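Local coordinates for protein phosphatidylinositol-specific phospholipase C1 (Streptomyces antibioticus, PDB 3H4X) that belongs to the phosphatidylinositol-specific phospholipase C family of enzymes and folds as an eight-stranded parallel beta/alpha barrel, at residues Leu190-Pro195 / Thr230-His236; Ala214-Lys218 / Ala251-Phe256; Ala288-Pro293 / Arg308-Leu312; Ala305-Val309 / Trp324-Val330. One frame throughout, in Å; residues are numbered along the deposited sequence.

Contact 1: Leu190-Pro195 / Thr230-His236; sequences LFELIP and TAFPAVH
Phe191 and Phe232 join strand 190-195 to strand 232-236, parallel neighbours in the beta/alpha barrel and the two strands of a beta-alpha-beta unit whose helix is 209-222. Phe232 is gripped twice: its N gives an almost straight hydrogen bond to Phe191 O (2.8 Å, 176°), and its O accepts Leu193 N. Leu193 O then takes Ala234 N at 2.9 Å. The bonds on this side skip residue 233, so the missing N-H of Pro233 costs no bond to 190-195. Packing is close round Ala231, whose CB lies 3.7 Å from Phe191 CB and 3.8 Å from Leu193 CD1, on the face covered by helices 142-153 and 209-222; a methyl is small enough to sit between the larger groups. On the other face the extended chain of Glu192 runs over Ala234, OE2 lying 3.5 Å from Ala234 CB. The ends are looser. Upstream, a water takes Phe191 N and donates to Thr230 O; downstream, where the CA atoms of Ile194 and Ala234 stand 5.6 Å apart, a second water donates to Leu193 O and Ala234 O. Last comes partly exposed His236, one face of its ring covered by Ile194 CD1 in a CH-pi contact, 3.9 Å from the centroid and 13° off the normal.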
# COMPACT_ATOMS: atom_id res chain seq x y z
N LEU A 190 -3.41 6.42 2.95
CA LEU A 190 -3.50 6.11 1.54
C LEU A 190 -3.54 4.60 1.41
O LEU A 190 -3.08 3.88 2.31
CB LEU A 190 -2.31 6.69 0.77
CG LEU A 190 -2.18 8.22 0.80
CD1 LEU A 190 -1.42 8.70 2.04
CD2 LEU A 190 -1.51 8.74 -0.45
N PHE A 191 -4.08 4.11 0.30
CA PHE A 191 -4.16 2.68 0.05
C PHE A 191 -3.53 2.35 -1.29
O PHE A 191 -3.76 3.05 -2.28
CB PHE A 191 -5.61 2.21 0.06
CG PHE A 191 -6.24 2.22 1.42
CD1 PHE A 191 -6.26 1.08 2.19
CD2 PHE A 191 -6.80 3.38 1.93
CE1 PHE A 191 -6.83 1.08 3.45
CE2 PHE A 191 -7.37 3.39 3.19
CZ PHE A 191 -7.38 2.24 3.95
N GLU A 192 -2.76 1.27 -1.32
CA GLU A 192 -2.19 0.70 -2.54
C GLU A 192 -2.75 -0.71 -2.70
O GLU A 192 -2.85 -1.45 -1.72
CB GLU A 192 -0.66 0.61 -2.41
CG GLU A 192 0.02 -0.18 -3.53
CD GLU A 192 1.42 -0.67 -3.18
OE1 GLU A 192 1.93 -0.40 -2.07
OE2 GLU A 192 2.03 -1.34 -4.05
N LEU A 193 -3.13 -1.09 -3.91
CA LEU A 193 -3.58 -2.45 -4.19
C LEU A 193 -2.61 -3.17 -5.12
O LEU A 193 -2.21 -2.62 -6.14
CB LEU A 193 -4.95 -2.41 -4.88
CG LEU A 193 -6.16 -2.14 -3.99
CD1 LEU A 193 -7.35 -1.67 -4.81
CD2 LEU A 193 -6.53 -3.39 -3.20
N ILE A 194 -2.24 -4.40 -4.77
CA ILE A 194 -1.56 -5.28 -5.72
C ILE A 194 -2.31 -6.60 -5.84
O ILE A 194 -3.02 -7.01 -4.92
CB ILE A 194 -0.08 -5.57 -5.35
CG1 ILE A 194 0.03 -6.27 -3.99
CG2 ILE A 194 0.75 -4.30 -5.41
CD1 ILE A 194 1.37 -6.98 -3.79
N PRO A 195 -2.14 -7.28 -6.99
CA PRO A 195 -2.71 -8.61 -7.16
C PRO A 195 -2.01 -9.59 -6.23
O PRO A 195 -0.87 -9.36 -5.80
CB PRO A 195 -2.40 -8.95 -8.62
CG PRO A 195 -2.07 -7.67 -9.28
CD PRO A 195 -1.45 -6.82 -8.21
N THR A 230 -10.97 5.06 -3.40
CA THR A 230 -10.21 5.09 -2.15
C THR A 230 -8.77 4.59 -2.24
O THR A 230 -8.02 4.75 -1.29
CB THR A 230 -10.91 4.28 -1.03
OG1 THR A 230 -10.92 2.89 -1.37
CG2 THR A 230 -12.33 4.78 -0.79
N ALA A 231 -8.40 3.97 -3.36
CA ALA A 231 -7.11 3.28 -3.44
C ALA A 231 -6.41 3.48 -4.78
O ALA A 231 -7.05 3.72 -5.80
CB ALA A 231 -7.30 1.80 -3.17
N PHE A 232 -5.09 3.36 -4.75
CA PHE A 232 -4.27 3.43 -5.95
C PHE A 232 -3.83 2.02 -6.35
O PHE A 232 -3.12 1.35 -5.60
CB PHE A 232 -3.03 4.27 -5.66
CG PHE A 232 -3.33 5.72 -5.42
CD1 PHE A 232 -3.33 6.62 -6.47
CD2 PHE A 232 -3.62 6.18 -4.14
CE1 PHE A 232 -3.61 7.95 -6.26
CE2 PHE A 232 -3.91 7.52 -3.93
CZ PHE A 232 -3.90 8.40 -4.98
N PRO A 233 -4.25 1.57 -7.54
CA PRO A 233 -3.76 0.27 -8.00
C PRO A 233 -2.31 0.41 -8.43
O PRO A 233 -1.93 1.42 -9.04
CB PRO A 233 -4.66 -0.02 -9.20
CG PRO A 233 -5.02 1.32 -9.72
CD PRO A 233 -5.15 2.20 -8.51
N ALA A 234 -1.50 -0.58 -8.10
CA ALA A 234 -0.09 -0.57 -8.45
C ALA A 234 0.22 -1.61 -9.52
O ALA A 234 -0.46 -2.63 -9.63
CB ALA A 234 0.76 -0.84 -7.22
N VAL A 235 1.25 -1.34 -10.31
CA VAL A 235 1.78 -2.32 -11.25
C VAL A 235 2.82 -3.14 -10.50
O VAL A 235 3.88 -2.64 -10.11
CB VAL A 235 2.40 -1.67 -12.49
CG1 VAL A 235 2.74 -2.73 -13.52
CG2 VAL A 235 1.45 -0.63 -13.06
N HIS A 236 2.51 -4.41 -10.30
CA HIS A 236 3.29 -5.28 -9.43
C HIS A 236 4.21 -6.16 -10.26
O HIS A 236 3.77 -6.82 -11.21
CB HIS A 236 2.31 -6.12 -8.61
CG HIS A 236 2.96 -7.11 -7.69
ND1 HIS A 236 3.91 -6.78 -6.75
CD2 HIS A 236 2.73 -8.44 -7.54
CE1 HIS A 236 4.25 -7.86 -6.07
NE2 HIS A 236 3.55 -8.88 -6.53
O HOH W 1 -5.57 5.94 -1.25
O HOH W 2 -2.98 -3.41 -8.72

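Contact 2: Ala214-Lys218 / Ala251-Phe256; sequences AGHLK and ALRPWF
Trp255 lays one face of its indole over the helix turn at Leu217 and Lys218. Leu217 CB stands 3.8 Å above the ring plane, near the rim, while Lys218 CA comes within 3.6 Å of Trp255 NE1. A broad flat ring suits this place because it can cover two consecutive helix residues at once. Next to it, Ala214 turns its methyl to the ring of Phe256, with CB 3.4 Å from Phe256 CZ; a methyl is short enough to let the helix come this close to the loop. Gly215 offers its bare backbone, and Leu252 CD2 settles 3.5 Å from Gly215 CA. Lys218 contributes its aliphatic part: the chain is extended as far as CD, which lies alongside Ala251, and a bend at chi3 (65°) then brings CE to 3.7 Å from Leu252 CD2. No hydrogen bond links the segments. The loop keeps its shape through its own turns, Trp255 N bonding to Leu252 O and Phe256 N to Arg253 O. Beyond the contact, Phe256 stacks on Tyr247 and touches Pro233 and Val235, while His216 points away to join Pro142 and Glu212 around a bound acetyl group. Between strands 232-236 and 258-262 there is thus a short 3-10 turn packed on helix 209-222, where a regular beta/alpha barrel would carry a full helix in its outer layer.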
# COMPACT_ATOMS: atom_id res chain seq x y z
N ALA A 214 -8.13 -0.69 -11.74
CA ALA A 214 -7.84 0.40 -12.66
C ALA A 214 -9.02 0.66 -13.59
O ALA A 214 -9.35 1.81 -13.89
CB ALA A 214 -6.58 0.11 -13.47
N GLY A 215 -9.66 -0.41 -14.05
CA GLY A 215 -10.85 -0.27 -14.89
C GLY A 215 -11.98 0.42 -14.15
O GLY A 215 -12.72 1.22 -14.71
N HIS A 216 -12.09 0.11 -12.86
CA HIS A 216 -13.04 0.76 -11.97
C HIS A 216 -12.79 2.27 -11.88
O HIS A 216 -13.72 3.06 -11.98
CB HIS A 216 -12.96 0.06 -10.61
CG HIS A 216 -13.64 0.77 -9.49
ND1 HIS A 216 -15.00 0.91 -9.40
CD2 HIS A 216 -13.12 1.32 -8.36
CE1 HIS A 216 -15.30 1.54 -8.28
NE2 HIS A 216 -14.18 1.80 -7.63
N LEU A 217 -11.53 2.67 -11.72
CA LEU A 217 -11.21 4.10 -11.70
C LEU A 217 -11.55 4.77 -13.02
O LEU A 217 -12.12 5.86 -13.06
CB LEU A 217 -9.73 4.32 -11.36
CG LEU A 217 -9.28 3.88 -9.97
CD1 LEU A 217 -7.84 4.31 -9.75
CD2 LEU A 217 -10.18 4.45 -8.88
N LYS A 218 -11.20 4.11 -14.12
CA LYS A 218 -11.52 4.63 -15.45
C LYS A 218 -13.02 4.85 -15.59
O LYS A 218 -13.47 5.90 -16.08
CB LYS A 218 -11.02 3.65 -16.52
CG LYS A 218 -11.36 4.06 -17.94
CD LYS A 218 -10.76 3.09 -18.95
CE LYS A 218 -11.35 1.70 -18.83
NZ LYS A 218 -12.74 1.62 -19.37
N ALA A 251 -6.16 2.61 -22.34
CA ALA A 251 -7.04 3.43 -21.51
C ALA A 251 -6.88 3.16 -20.02
O ALA A 251 -7.22 4.00 -19.19
CB ALA A 251 -8.49 3.25 -21.94
N LEU A 252 -6.38 1.98 -19.67
CA LEU A 252 -6.18 1.62 -18.27
C LEU A 252 -4.90 2.22 -17.72
O LEU A 252 -4.80 2.50 -16.53
CB LEU A 252 -6.12 0.10 -18.10
CG LEU A 252 -7.38 -0.72 -18.41
CD1 LEU A 252 -7.09 -2.21 -18.30
CD2 LEU A 252 -8.53 -0.32 -17.51
N ARG A 253 -3.92 2.41 -18.60
CA ARG A 253 -2.57 2.75 -18.17
C ARG A 253 -2.45 4.00 -17.30
O ARG A 253 -1.72 3.98 -16.32
CB ARG A 253 -1.63 2.82 -19.38
CG ARG A 253 -1.52 1.51 -20.13
CD ARG A 253 -0.57 1.62 -21.30
NE ARG A 253 -0.66 0.44 -22.16
CZ ARG A 253 -0.44 0.44 -23.47
NH1 ARG A 253 -0.12 1.57 -24.08
NH2 ARG A 253 -0.55 -0.69 -24.16
N PRO A 254 -3.16 5.09 -17.64
CA PRO A 254 -2.94 6.32 -16.87
C PRO A 254 -3.59 6.32 -15.49
O PRO A 254 -3.56 7.33 -14.79
CB PRO A 254 -3.55 7.41 -17.75
CG PRO A 254 -4.55 6.70 -18.59
CD PRO A 254 -4.01 5.32 -18.82
N TRP A 255 -4.16 5.19 -15.08
CA TRP A 255 -4.72 5.05 -13.74
C TRP A 255 -3.74 4.37 -12.79
O TRP A 255 -4.04 4.22 -11.60
CB TRP A 255 -6.10 4.37 -13.79
CG TRP A 255 -7.05 5.29 -14.48
CD1 TRP A 255 -7.55 5.16 -15.74
CD2 TRP A 255 -7.53 6.54 -13.98
NE1 TRP A 255 -8.34 6.25 -16.04
CE2 TRP A 255 -8.34 7.10 -14.97
CE3 TRP A 255 -7.36 7.22 -12.77
CZ2 TRP A 255 -8.99 8.33 -14.80
CZ3 TRP A 255 -8.00 8.43 -12.60
CH2 TRP A 255 -8.81 8.97 -13.61
N PHE A 256 -2.57 4.02 -13.31
CA PHE A 256 -1.48 3.45 -12.51
C PHE A 256 -0.38 4.49 -12.30
O PHE A 256 0.31 4.88 -13.25
CB PHE A 256 -0.86 2.26 -13.23
CG PHE A 256 -1.76 1.06 -13.33
CD1 PHE A 256 -1.90 0.19 -12.26
CD2 PHE A 256 -2.45 0.78 -14.50
CE1 PHE A 256 -2.71 -0.93 -12.35
CE2 PHE A 256 -3.26 -0.33 -14.60
CZ PHE A 256 -3.39 -1.19 -13.52

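Contact 3: Ala288-Pro293 / Arg308-Leu312; sequences AHNVPP and RVRQL. With EOH (ethanol), chain J.
Arg308 presents its flat guanidinium to the turn 288-293, with Val291 CB 3.4 Å above one face, near the rim, and backbone carbonyls round the edge. Ala288 O receives NH1 at 2.9 Å on a lone pair, in the carbonyl plane; His289 O takes a weak bond from the same nitrogen. Pro293 O accepts NH2 at 2.9 Å (162°) and lies in the guanidinium plane, although the donor stands above the carbonyl plane. The side chain starts with CG anti to the backbone N (chi1 -177°) and then bends at chi2 and chi3, folding the group back among these oxygens. A cis peptide precedes Pro293. Gln311 OE1 takes a weak bond from NE and accepts a hydrogen bond from a water, whose O is 2.7 Å from Gln311 OE1; the same water donates to Pro292 O. Beside these polar contacts, Ala288 CB meets Leu312 CD1 at 3.6 Å, and Val291 CG1 slides past Gln311. Asn290 OD1 accepts the hydroxyl of an ethanol, probably from the crystallisation liquor. Arginine suits the site because one planar cation can serve several carbonyls at once. The partial negative charges of these oxygens, two of them in a 3-10 turn, probably stabilise the cation, though without cancelling its charge as a carboxylate would.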
# COMPACT_ATOMS: atom_id res chain seq x y z
N ALA A 288 13.75 -5.48 0.75
CA ALA A 288 14.91 -4.60 0.72
C ALA A 288 16.17 -5.28 1.24
O ALA A 288 17.28 -4.93 0.83
CB ALA A 288 14.63 -3.34 1.53
N HIS A 289 16.00 -6.25 2.12
CA HIS A 289 17.14 -6.95 2.71
C HIS A 289 17.88 -7.86 1.72
O HIS A 289 19.04 -8.21 1.93
CB HIS A 289 16.67 -7.78 3.90
CG HIS A 289 15.66 -8.83 3.55
ND1 HIS A 289 14.40 -8.52 3.09
CD2 HIS A 289 15.74 -10.18 3.57
CE1 HIS A 289 13.74 -9.64 2.85
NE2 HIS A 289 14.53 -10.66 3.14
N ASN A 290 17.20 -8.23 0.63
CA ASN A 290 17.78 -9.15 -0.35
C ASN A 290 18.65 -8.47 -1.40
O ASN A 290 19.24 -9.13 -2.25
CB ASN A 290 16.69 -9.97 -1.05
CG ASN A 290 16.19 -11.12 -0.20
OD1 ASN A 290 15.10 -11.63 -0.42
ND2 ASN A 290 16.99 -11.52 0.78
N VAL A 291 18.73 -7.14 -1.35
CA VAL A 291 19.69 -6.43 -2.19
C VAL A 291 21.09 -6.86 -1.76
O VAL A 291 21.39 -6.88 -0.57
CB VAL A 291 19.53 -4.91 -2.03
CG1 VAL A 291 20.59 -4.18 -2.83
CG2 VAL A 291 18.13 -4.48 -2.47
N PRO A 292 21.95 -7.21 -2.73
CA PRO A 292 23.29 -7.66 -2.33
C PRO A 292 24.17 -6.50 -1.86
O PRO A 292 24.09 -5.41 -2.41
CB PRO A 292 23.85 -8.27 -3.62
CG PRO A 292 23.08 -7.64 -4.73
CD PRO A 292 21.73 -7.30 -4.18
N PRO A 293 25.01 -6.74 -0.84
CA PRO A 293 25.10 -7.99 -0.09
C PRO A 293 23.94 -8.13 0.89
O PRO A 293 23.61 -7.17 1.59
CB PRO A 293 26.42 -7.84 0.67
CG PRO A 293 26.60 -6.39 0.84
CD PRO A 293 26.00 -5.75 -0.38
N ARG A 308 20.96 0.42 3.92
CA ARG A 308 20.13 -0.16 2.87
C ARG A 308 19.03 0.82 2.44
O ARG A 308 18.78 0.99 1.24
CB ARG A 308 19.55 -1.49 3.33
CG ARG A 308 18.72 -2.24 2.30
CD ARG A 308 19.43 -2.41 0.96
NE ARG A 308 20.79 -2.93 1.05
CZ ARG A 308 21.10 -4.21 1.24
NH1 ARG A 308 20.15 -5.12 1.41
NH2 ARG A 308 22.38 -4.58 1.29
N VAL A 309 18.40 1.48 3.40
CA VAL A 309 17.40 2.49 3.08
C VAL A 309 18.00 3.62 2.25
O VAL A 309 17.42 4.07 1.27
CB VAL A 309 16.72 3.04 4.35
CG1 VAL A 309 15.82 4.21 4.00
CG2 VAL A 309 15.94 1.94 5.04
N ARG A 310 19.18 4.08 2.66
CA ARG A 310 19.86 5.14 1.92
C ARG A 310 20.20 4.71 0.49
O ARG A 310 20.08 5.49 -0.45
CB ARG A 310 21.13 5.57 2.65
CG ARG A 310 20.87 6.23 3.99
CD ARG A 310 20.31 7.63 3.80
NE ARG A 310 20.29 8.38 5.05
CZ ARG A 310 20.15 9.70 5.13
NH1 ARG A 310 20.01 10.42 4.03
NH2 ARG A 310 20.14 10.29 6.32
N GLN A 311 20.64 3.47 0.34
CA GLN A 311 20.96 2.95 -0.99
C GLN A 311 19.71 2.97 -1.87
O GLN A 311 19.76 3.40 -3.03
CB GLN A 311 21.52 1.53 -0.91
CG GLN A 311 21.85 0.95 -2.29
CD GLN A 311 22.24 -0.51 -2.25
OE1 GLN A 311 22.05 -1.19 -1.25
NE2 GLN A 311 22.79 -1.00 -3.36
N LEU A 312 18.59 2.50 -1.33
CA LEU A 312 17.37 2.46 -2.11
C LEU A 312 16.81 3.85 -2.40
O LEU A 312 16.26 4.08 -3.47
CB LEU A 312 16.33 1.56 -1.44
CG LEU A 312 16.81 0.11 -1.31
CD1 LEU A 312 15.72 -0.80 -0.78
CD2 LEU A 312 17.36 -0.40 -2.64
C1 EOH J . 14.95 -10.46 -4.00
C2 EOH J . 15.17 -11.14 -5.34
O EOH J . 13.99 -11.12 -3.21
O HOH W 3 24.02 -3.00 -0.91

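Contact 4: Ala305-Val309 / Trp324-Val330; sequences ALARV and WYPLPSV. With EOH (ethanol), chain R.
Ala305 sets its methyl over the six-membered ring of Trp324, CB standing 4.0 Å from the centroid and only 8° off the ring normal, a CH-pi contact. The same carbon reaches Val330 CG1 at 3.9 Å and Leu327 CD1 at 4.1 Å, so this one small residue lies where the turn and the short helix of 324-330 converge on helix 302-314. Leu306 follows, partly exposed; its branch point CG comes within 4.1 Å of Val330 CG2, and beyond the contact the side chain also touches Thr333. Arg308 gives only the root of its side chain: CG meets the edge of the indole, 4.2 Å from Trp324 CH2, before the charged end leads off to the carbonyls of Ala288 and Pro293. Val309, one turn after Ala305, closes the row. With CG1 anti to the backbone N (chi1 173°), its other branch, CG2, is the one brought to the indole edge, 4.0 Å from Trp324 CZ3. The indole is therefore touched on a face and along its edge by aliphatic groups, while its NE1 bonds to Asp296 O. A type I turn, with Leu327 N bonded to Trp324 O, carries the chain from the ring to Leu327, which occupies the N-cap. Pro328 suits the first helical turn, where no amide hydrogen is needed within the helix. No hydrogen bond crosses between the segments, so what holds them is dispersion and CH-pi attraction, which depend on close fit and on keeping water out.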
# COMPACT_ATOMS: atom_id res chain seq x y z
N ALA A 305 20.58 -1.67 8.19
CA ALA A 305 19.27 -1.32 7.67
C ALA A 305 19.24 0.12 7.16
O ALA A 305 18.69 0.40 6.09
CB ALA A 305 18.21 -1.54 8.74
N LEU A 306 19.83 1.03 7.93
CA LEU A 306 19.88 2.42 7.53
C LEU A 306 20.65 2.60 6.23
O LEU A 306 20.23 3.36 5.35
CB LEU A 306 20.51 3.28 8.64
CG LEU A 306 19.62 3.54 9.86
CD1 LEU A 306 20.40 4.26 10.94
CD2 LEU A 306 18.39 4.33 9.46
N ALA A 307 21.77 1.90 6.10
CA ALA A 307 22.56 1.96 4.87
C ALA A 307 21.74 1.47 3.69
O ALA A 307 21.79 2.03 2.60
CB ALA A 307 23.84 1.14 5.02
N ARG A 308 20.96 0.42 3.92
CA ARG A 308 20.13 -0.16 2.87
C ARG A 308 19.03 0.82 2.44
O ARG A 308 18.78 0.99 1.24
CB ARG A 308 19.55 -1.49 3.33
CG ARG A 308 18.72 -2.24 2.30
CD ARG A 308 19.43 -2.41 0.96
NE ARG A 308 20.79 -2.93 1.05
CZ ARG A 308 21.10 -4.21 1.24
NH1 ARG A 308 20.15 -5.12 1.41
NH2 ARG A 308 22.38 -4.58 1.29
N VAL A 309 18.40 1.48 3.40
CA VAL A 309 17.40 2.49 3.08
C VAL A 309 18.00 3.62 2.25
O VAL A 309 17.42 4.07 1.27
CB VAL A 309 16.72 3.04 4.35
CG1 VAL A 309 15.82 4.21 4.00
CG2 VAL A 309 15.94 1.94 5.04
N TRP A 324 11.41 -5.46 9.39
CA TRP A 324 12.24 -4.90 10.45
C TRP A 324 11.48 -4.35 11.66
O TRP A 324 11.79 -3.27 12.16
CB TRP A 324 13.17 -3.82 9.89
CG TRP A 324 14.10 -4.32 8.82
CD1 TRP A 324 14.63 -5.57 8.71
CD2 TRP A 324 14.63 -3.56 7.73
NE1 TRP A 324 15.45 -5.64 7.61
CE2 TRP A 324 15.47 -4.42 6.99
CE3 TRP A 324 14.47 -2.24 7.29
CZ2 TRP A 324 16.14 -4.01 5.84
CZ3 TRP A 324 15.15 -1.83 6.16
CH2 TRP A 324 15.97 -2.71 5.44
N TYR A 325 10.48 -5.09 12.13
CA TYR A 325 9.72 -4.65 13.29
C TYR A 325 10.57 -4.44 14.56
O TYR A 325 10.21 -3.62 15.41
CB TYR A 325 8.51 -5.56 13.56
CG TYR A 325 8.87 -6.98 13.94
CD1 TYR A 325 9.07 -7.32 15.27
CD2 TYR A 325 8.98 -7.97 12.99
CE1 TYR A 325 9.39 -8.61 15.64
CE2 TYR A 325 9.31 -9.27 13.34
CZ TYR A 325 9.51 -9.58 14.67
OH TYR A 325 9.83 -10.87 15.03
N PRO A 326 11.70 -5.16 14.70
CA PRO A 326 12.55 -4.92 15.88
C PRO A 326 13.28 -3.58 15.84
O PRO A 326 13.93 -3.21 16.82
CB PRO A 326 13.57 -6.06 15.82
CG PRO A 326 12.93 -7.11 15.00
CD PRO A 326 12.14 -6.35 13.96
N LEU A 327 13.17 -2.85 14.73
CA LEU A 327 13.92 -1.61 14.56
C LEU A 327 13.03 -0.40 14.27
O LEU A 327 13.10 0.17 13.18
CB LEU A 327 14.94 -1.77 13.43
CG LEU A 327 15.96 -2.91 13.56
CD1 LEU A 327 16.72 -3.08 12.26
CD2 LEU A 327 16.92 -2.66 14.72
N PRO A 328 12.20 0.00 15.24
CA PRO A 328 11.30 1.13 15.00
C PRO A 328 12.03 2.42 14.62
O PRO A 328 11.48 3.24 13.89
CB PRO A 328 10.57 1.30 16.34
CG PRO A 328 11.39 0.53 17.34
CD PRO A 328 12.03 -0.58 16.58
N SER A 329 13.25 2.59 15.09
CA SER A 329 14.03 3.77 14.74
C SER A 329 14.26 3.81 13.23
O SER A 329 14.19 4.87 12.61
CB SER A 329 15.37 3.78 15.48
OG SER A 329 16.26 2.81 14.95
N VAL A 330 14.54 2.64 12.65
CA VAL A 330 14.71 2.53 11.21
C VAL A 330 13.37 2.71 10.49
O VAL A 330 13.29 3.40 9.48
CB VAL A 330 15.33 1.18 10.81
CG1 VAL A 330 15.36 1.01 9.30
CG2 VAL A 330 16.73 1.05 11.40
C1 EOH R . 9.54 -5.77 18.73
C2 EOH R . 10.97 -6.29 18.66
O EOH R . 9.35 -4.67 17.87

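Overall arrangement
Contact 1 belongs to the core, its centre about 6 Å from that of the chain, and joins barrel strands through backbone hydrogen bonds. Contact 2 lies farther out, about 17 Å from the chain centre, yet touches contact 1 through Pro233 and Val235, which meet Phe256; its apolar packing sets the loop after strand 232-236 against the helix of the same beta-alpha-beta unit. Contacts 3 and 4 lie far from that pair, and contact 4 is on the opposite side of the chain centre from contact 2. Both use helix 302-314 and share Arg308, whose charged end serves partly buried contact 3 while its aliphatic root serves contact 4. Polar chemistry thus marks contact 3, and greasy packing its buried neighbour.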